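Side-chain contacts in biliverdin reductase (Synechocystis sp., PDB 5B3T), which probably reduces biliverdin to bilirubin with NAD(P)H, as a two-domain Rossmann-fold enzyme of the Gfo/Idh/MocA family: residues A[28-33]-A[282-287]; A[207-212]-A[217-222]. All coordinates share one frame; numbering follows the deposited sequence.

Interaction 1: A[28-33]-A[282-287]; sequences RAEVFR and SRRGLF. With PO4 (phosphate ion), chain C.
Arg-28 and Phe-287 make the closest backbone approach between two helical segments, their CA atoms 6.7 Å apart, where 28-33, on helix 23-34 after the glycine-rich turn of the Rossmann fold, packs against the first turn of helix 283-300. The Phe-287 ring presents its CD1-CE1 edge to one face of the Arg-28 guanidinium, with CD1 3.6 Å from Arg-28 NE and the two planes 75° apart. A bend at chi2 (-78°) swings the Arg-28 chain across to this edge. Its NH1 forms a salt bridge with Asp-290 and a hydrogen bond with Thr-291, from the same helix as the phenylalanine. Toward solvent, Glu-30 OE1 lies 3.7 Å from Arg-284 NH1, a long salt bridge; with the oxygen displaced from the guanidinium plane, the attraction is one of charge alone, and Arg-27 is the stronger partner of Glu-30. Ser-282 is the N-cap, its OG accepting from Gly-285 N at 3.0 Å. At the same helix end a phosphate, probably from the crystallisation liquor, accepts from the backbone N atoms of Arg-283 and Arg-284, while Arg-283 NE reaches its O3 at 2.8 Å, almost straight (173°), and NH2 reaches O4. Tyr-23 OH is also hydrogen-bonded to the phosphate. Phe-287 packs on Arg-27 and on Tyr-23 and Ala-24 of the NADP(+) site, Arg-28 reaches Val-102 of strand 100-104, and Ala-29 rests on helix 48-58.

Interaction 2: A[207-212]-A[217-222]; sequences RFWDQP and FRACLA
Trp-209 and Ala-219 form a hydrogen-bonded pair in an antiparallel hairpin whose strand axes come within 4.7 Å. Backbone bonds set the register: Trp-209 N donates to Ala-219 O at 2.8 Å, and Arg-207 and Leu-221 exchange N-H...O bonds in both directions. Trp-209 O then takes two donors, Arg-218 N at 2.6 Å and, weakly, Ala-219 N; with both residues opposite Trp-209, this is a classic beta bulge.

Among packing contacts, the CE3-CZ3 edge of the indole faces Ala-219 O and Leu-221 N; Ala-219 CB, 3.5 Å from CE3, stands well off the ring plane, and NE of the extended Arg-207 chain lies over the opposite face. CZ3 lies beside Leu-221 CB, and Arg-218 CG packs against Trp-209 CB. On the other side of the sheet, Phe-208 CD1 comes 3.7 Å from Phe-217 CG and also touches Cys-220 CB; the two phenyl planes meet obliquely at 59°. Phe-217 carries its ring between backbone N and carbonyl carbon (chi1 58°), which turns a ring face toward Phe-208 CD1 and CE1.

Polar and water-mediated links gather at the bulge. Arg-218 NH2 comes near Trp-209 CD1, with guanidinium and indole planes 77° apart. One water accepts from Arg-218 NE and donates to Asp-210 O; another joins Gln-211 NE2 to Phe-217 O. The Gln-211 amide lies against Arg-218 CB, 3.4 Å from NE2.

Arg-218 NH1 pairs with Glu-242, and Asp-210 OD1 is hydrogen-bonded to His-175, whose ring meets both phenylalanines. Strand 199-210 forms one margin of the mixed sheet, and strand 217-228 continues it to strand 233-241.

The two contacts lie on opposite sides of the chain's centre, their own centres 34 Å apart and their nearest atoms about 19 Å apart. Interaction 1 joins residues far apart in sequence, bringing helix 23-34 of the NAD-binding Rossmann domain against helix 283-300, which follows the mixed sheet. Interaction 2 is local, a hairpin at the margin of that sheet, and both its strands fall in the chain between the partners of interaction 1. The first therefore joins the Rossmann domain to a helix of the C-terminal family region, beside NADP(+)-binding residues Tyr-23 and Ala-24, whereas the second belongs to the edge of the C-terminal sheet, with the Phe-217 side chain about 9 Å from those of cofactor-binding Asn-84 and Trp-171.

Interaction 1: A[28-33]-A[282-287]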
loop_
_atom_site.group_PDB
_atom_site.type_symbol
_atom_site.label_atom_id
_atom_site.label_comp_id
_atom_site.label_asym_id
_atom_site.label_seq_id
_atom_site.Cartn_x
_atom_site.Cartn_y
_atom_site.Cartn_z
ATOM N N ARG A 28 -9.037 -7.669 -6.299
ATOM C CA ARG A 28 -10.100 -6.780 -6.760
ATOM C C ARG A 28 -10.864 -7.406 -7.920
ATOM O O ARG A 28 -12.100 -7.358 -7.963
ATOM C CB ARG A 28 -9.514 -5.430 -7.175
ATOM C CG ARG A 28 -8.817 -4.664 -6.060
ATOM C CD ARG A 28 -9.796 -3.983 -5.123
ATOM N NE ARG A 28 -9.105 -3.093 -4.193
ATOM C CZ ARG A 28 -9.708 -2.386 -3.245
ATOM N NH1 ARG A 28 -11.024 -2.461 -3.093
ATOM N NH2 ARG A 28 -8.996 -1.601 -2.447
ATOM N N ALA A 29 -10.140 -7.999 -8.873
ATOM C CA ALA A 29 -10.786 -8.607 -10.032
ATOM C C ALA A 29 -11.717 -9.738 -9.616
ATOM O O ALA A 29 -12.806 -9.893 -10.180
ATOM C CB ALA A 29 -9.732 -9.121 -11.012
ATOM N N GLU A 30 -11.305 -10.537 -8.629
ATOM C CA GLU A 30 -12.138 -11.649 -8.182
ATOM C C GLU A 30 -13.483 -11.160 -7.656
ATOM O O GLU A 30 -14.527 -11.744 -7.967
ATOM C CB GLU A 30 -11.399 -12.462 -7.118
ATOM C CG GLU A 30 -10.214 -13.257 -7.657
ATOM C CD GLU A 30 -9.359 -13.866 -6.560
ATOM O OE1 GLU A 30 -9.470 -13.428 -5.395
ATOM O OE2 GLU A 30 -8.573 -14.788 -6.865
ATOM N N VAL A 31 -13.483 -10.078 -6.876
ATOM C CA VAL A 31 -14.726 -9.597 -6.281
ATOM C C VAL A 31 -15.558 -8.819 -7.294
ATOM O O VAL A 31 -16.789 -8.922 -7.309
ATOM C CB VAL A 31 -14.421 -8.760 -5.025
ATOM C CG1 VAL A 31 -15.711 -8.228 -4.411
ATOM C CG2 VAL A 31 -13.643 -9.589 -4.008
ATOM N N PHE A 32 -14.909 -8.024 -8.150
ATOM C CA PHE A 32 -15.644 -7.271 -9.164
ATOM C C PHE A 32 -16.417 -8.196 -10.092
ATOM O O PHE A 32 -17.556 -7.897 -10.472
ATOM C CB PHE A 32 -14.689 -6.387 -9.966
ATOM C CG PHE A 32 -14.351 -5.094 -9.293
ATOM C CD1 PHE A 32 -15.346 -4.318 -8.733
ATOM C CD2 PHE A 32 -13.040 -4.653 -9.224
ATOM C CE1 PHE A 32 -15.047 -3.123 -8.115
ATOM C CE2 PHE A 32 -12.735 -3.458 -8.605
ATOM C CZ PHE A 32 -13.739 -2.693 -8.050
ATOM N N ARG A 33 -15.800 -9.312 -10.413
ATOM C CA ARG A 33 -16.418 -10.313 -11.243
ATOM C C ARG A 33 -17.582 -11.009 -10.546
ATOM O O ARG A 33 -18.620 -11.163 -11.096
ATOM C CB ARG A 33 -15.405 -11.369 -11.707
ATOM C CG ARG A 33 -15.961 -12.373 -12.690
ATOM C CD ARG A 33 -14.981 -13.433 -13.155
ATOM N NE ARG A 33 -14.168 -13.988 -12.077
ATOM C CZ ARG A 33 -13.268 -14.964 -12.217
ATOM N NH1 ARG A 33 -13.104 -15.547 -13.410
ATOM N NH2 ARG A 33 -12.569 -15.370 -11.165
ATOM N N SER A 282 -7.596 -12.941 6.766
ATOM C CA SER A 282 -7.065 -12.961 5.413
ATOM C C SER A 282 -7.132 -11.578 4.775
ATOM O O SER A 282 -8.039 -10.784 5.043
ATOM C CB SER A 282 -7.840 -13.957 4.550
ATOM O OG SER A 282 -9.157 -13.495 4.305
ATOM N N ARG A 283 -6.146 -11.294 3.920
ATOM C CA ARG A 283 -6.209 -10.092 3.098
ATOM C C ARG A 283 -7.331 -10.186 2.073
ATOM O O ARG A 283 -7.908 -9.162 1.688
ATOM C CB ARG A 283 -4.871 -9.863 2.396
ATOM C CG ARG A 283 -3.723 -9.515 3.330
ATOM C CD ARG A 283 -2.405 -9.578 2.585
ATOM N NE ARG A 283 -2.172 -10.912 2.044
ATOM C CZ ARG A 283 -1.202 -11.213 1.188
ATOM N NH1 ARG A 283 -0.370 -10.270 0.768
ATOM N NH2 ARG A 283 -1.066 -12.457 0.749
ATOM N N ARG A 284 -7.649 -11.404 1.625
ATOM C CA ARG A 284 -8.758 -11.601 0.700
ATOM C C ARG A 284 -10.059 -11.070 1.284
ATOM O O ARG A 284 -10.821 -10.373 0.604
ATOM C CB ARG A 284 -8.893 -13.084 0.362
ATOM C CG ARG A 284 -10.138 -13.438 -0.433
ATOM C CD ARG A 284 -10.470 -14.908 -0.250
ATOM N NE ARG A 284 -9.294 -15.744 -0.466
ATOM C CZ ARG A 284 -8.927 -16.226 -1.648
ATOM N NH1 ARG A 284 -9.653 -15.965 -2.726
ATOM N NH2 ARG A 284 -7.835 -16.972 -1.752
ATOM N N GLY A 285 -10.333 -11.394 2.548
ATOM C CA GLY A 285 -11.543 -10.895 3.179
ATOM C C GLY A 285 -11.558 -9.384 3.289
ATOM O O GLY A 285 -12.597 -8.749 3.092
ATOM N N LEU A 286 -10.405 -8.784 3.595
ATOM C CA LEU A 286 -10.340 -7.332 3.727
ATOM C C LEU A 286 -10.491 -6.643 2.377
ATOM O O LEU A 286 -11.130 -5.588 2.282
ATOM C CB LEU A 286 -9.030 -6.920 4.399
ATOM C CG LEU A 286 -8.872 -7.327 5.865
ATOM C CD1 LEU A 286 -7.420 -7.205 6.301
ATOM C CD2 LEU A 286 -9.775 -6.483 6.754
ATOM N N PHE A 287 -9.906 -7.217 1.320
ATOM C CA PHE A 287 -10.105 -6.663 -0.017
ATOM C C PHE A 287 -11.565 -6.755 -0.437
ATOM O O PHE A 287 -12.097 -5.830 -1.061
ATOM C CB PHE A 287 -9.219 -7.383 -1.036
ATOM C CG PHE A 287 -7.893 -6.716 -1.270
ATOM C CD1 PHE A 287 -7.830 -5.463 -1.858
ATOM C CD2 PHE A 287 -6.711 -7.345 -0.919
ATOM C CE1 PHE A 287 -6.614 -4.842 -2.079
ATOM C CE2 PHE A 287 -5.486 -6.731 -1.138
ATOM C CZ PHE A 287 -5.438 -5.478 -1.718
HETATM P P PO4 C . -4.300 -14.021 2.123
HETATM O O1 PO4 C . -3.985 -15.354 2.751
HETATM O O2 PO4 C . -5.779 -13.915 1.842
HETATM O O3 PO4 C . -3.898 -12.919 3.070
HETATM O O4 PO4 C . -3.536 -13.891 0.827
#

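Interaction 2: A[207-212]-A[217-222]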
loop_
_atom_site.group_PDB
_atom_site.type_symbol
_atom_site.label_atom_id
_atom_site.label_comp_id
_atom_site.label_asym_id
_atom_site.label_seq_id
_atom_site.Cartn_x
_atom_site.Cartn_y
_atom_site.Cartn_z
ATOM N N ARG A 207 20.817 3.556 2.138
ATOM C CA ARG A 207 22.035 3.095 1.487
ATOM C C ARG A 207 21.670 2.180 0.327
ATOM O O ARG A 207 20.819 1.296 0.471
ATOM C CB ARG A 207 22.945 2.359 2.478
ATOM C CG ARG A 207 24.173 1.740 1.830
ATOM C CD ARG A 207 25.122 1.124 2.845
ATOM N NE ARG A 207 26.316 0.598 2.187
ATOM C CZ ARG A 207 27.347 0.047 2.821
ATOM N NH1 ARG A 207 27.338 -0.059 4.142
ATOM N NH2 ARG A 207 28.387 -0.399 2.131
ATOM N N PHE A 208 22.316 2.392 -0.818
ATOM C CA PHE A 208 22.105 1.574 -2.001
ATOM C C PHE A 208 23.400 0.895 -2.427
ATOM O O PHE A 208 24.496 1.439 -2.252
ATOM C CB PHE A 208 21.567 2.404 -3.174
ATOM C CG PHE A 208 20.158 2.887 -2.987
ATOM C CD1 PHE A 208 19.087 2.067 -3.299
ATOM C CD2 PHE A 208 19.904 4.166 -2.516
ATOM C CE1 PHE A 208 17.783 2.507 -3.136
ATOM C CE2 PHE A 208 18.601 4.615 -2.352
ATOM C CZ PHE A 208 17.539 3.784 -2.662
ATOM N N TRP A 209 23.257 -0.307 -2.981
ATOM C CA TRP A 209 24.316 -0.999 -3.708
ATOM C C TRP A 209 23.905 -1.002 -5.176
ATOM O O TRP A 209 22.956 -1.696 -5.554
ATOM C CB TRP A 209 24.510 -2.429 -3.201
ATOM C CG TRP A 209 25.135 -2.578 -1.841
ATOM C CD1 TRP A 209 26.416 -2.965 -1.567
ATOM C CD2 TRP A 209 24.497 -2.383 -0.571
ATOM N NE1 TRP A 209 26.619 -3.008 -0.209
ATOM C CE2 TRP A 209 25.457 -2.656 0.426
ATOM C CE3 TRP A 209 23.212 -1.995 -0.179
ATOM C CZ2 TRP A 209 25.171 -2.555 1.786
ATOM C CZ3 TRP A 209 22.930 -1.895 1.173
ATOM C CH2 TRP A 209 23.905 -2.173 2.138
ATOM N N ASP A 210 24.605 -0.229 -5.998
ATOM C CA ASP A 210 24.212 -0.087 -7.393
ATOM C C ASP A 210 24.608 -1.308 -8.214
ATOM O O ASP A 210 25.588 -1.996 -7.918
ATOM C CB ASP A 210 24.841 1.162 -8.011
ATOM C CG ASP A 210 24.105 2.433 -7.641
ATOM O OD1 ASP A 210 22.995 2.338 -7.075
ATOM O OD2 ASP A 210 24.635 3.528 -7.923
ATOM N N GLN A 211 23.824 -1.572 -9.253
ATOM C CA GLN A 211 24.201 -2.518 -10.291
ATOM C C GLN A 211 25.187 -1.847 -11.242
ATOM O O GLN A 211 25.416 -0.639 -11.161
ATOM C CB GLN A 211 22.952 -3.001 -11.029
ATOM C CG GLN A 211 22.023 -3.896 -10.225
ATOM C CD GLN A 211 22.515 -5.334 -10.139
ATOM O OE1 GLN A 211 23.697 -5.609 -10.334
ATOM N NE2 GLN A 211 21.604 -6.260 -9.847
ATOM N N PRO A 212 25.829 -2.614 -12.134
ATOM C CA PRO A 212 26.665 -1.973 -13.166
ATOM C C PRO A 212 25.922 -0.903 -13.947
ATOM O O PRO A 212 26.483 0.163 -14.223
ATOM C CB PRO A 212 27.082 -3.155 -14.051
ATOM C CG PRO A 212 27.103 -4.314 -13.117
ATOM C CD PRO A 212 25.967 -4.082 -12.153
ATOM N N PHE A 217 19.477 -0.833 -8.588
ATOM C CA PHE A 217 20.279 -1.212 -7.438
ATOM C C PHE A 217 20.183 -2.718 -7.241
ATOM O O PHE A 217 19.179 -3.347 -7.588
ATOM C CB PHE A 217 19.858 -0.469 -6.159
ATOM C CG PHE A 217 18.416 -0.671 -5.759
ATOM C CD1 PHE A 217 18.062 -1.685 -4.883
ATOM C CD2 PHE A 217 17.423 0.183 -6.222
ATOM C CE1 PHE A 217 16.741 -1.867 -4.497
ATOM C CE2 PHE A 217 16.098 0.006 -5.837
ATOM C CZ PHE A 217 15.758 -1.018 -4.975
ATOM N N ARG A 218 21.258 -3.296 -6.715
ATOM C CA ARG A 218 21.267 -4.710 -6.385
ATOM C C ARG A 218 20.953 -4.967 -4.921
ATOM O O ARG A 218 20.688 -6.114 -4.553
ATOM C CB ARG A 218 22.619 -5.339 -6.741
ATOM C CG ARG A 218 23.802 -4.793 -5.969
ATOM C CD ARG A 218 25.093 -5.447 -6.438
ATOM N NE ARG A 218 26.179 -5.252 -5.484
ATOM C CZ ARG A 218 26.505 -6.135 -4.546
ATOM N NH1 ARG A 218 25.831 -7.273 -4.447
ATOM N NH2 ARG A 218 27.505 -5.885 -3.712
ATOM N N ALA A 219 20.984 -3.931 -4.088
ATOM C CA ALA A 219 20.572 -4.037 -2.699
ATOM C C ALA A 219 20.281 -2.638 -2.183
ATOM O O ALA A 219 20.841 -1.653 -2.672
ATOM C CB ALA A 219 21.642 -4.714 -1.831
ATOM N N CYS A 220 19.391 -2.562 -1.198
ATOM C CA CYS A 220 19.126 -1.316 -0.502
ATOM C C CYS A 220 18.878 -1.615 0.967
ATOM O O CYS A 220 18.344 -2.670 1.324
ATOM C CB CYS A 220 17.925 -0.558 -1.097
ATOM S SG CYS A 220 16.311 -1.323 -0.816
ATOM N N LEU A 221 19.294 -0.682 1.817
ATOM C CA LEU A 221 18.998 -0.731 3.244
ATOM C C LEU A 221 18.549 0.656 3.664
ATOM O O LEU A 221 19.333 1.609 3.605
ATOM C CB LEU A 221 20.211 -1.177 4.063
ATOM C CG LEU A 221 20.016 -1.097 5.580
ATOM C CD1 LEU A 221 18.839 -1.958 6.025
ATOM C CD2 LEU A 221 21.287 -1.496 6.314
ATOM N N ALA A 222 17.288 0.775 4.067
ATOM C CA ALA A 222 16.718 2.050 4.474
ATOM C C ALA A 222 16.205 1.923 5.899
ATOM O O ALA A 222 15.465 0.986 6.216
ATOM C CB ALA A 222 15.595 2.482 3.531
HETATM O O HOH W 1 27.201 -2.424 -5.634
HETATM O O HOH W 2 18.877 -4.977 -10.032
#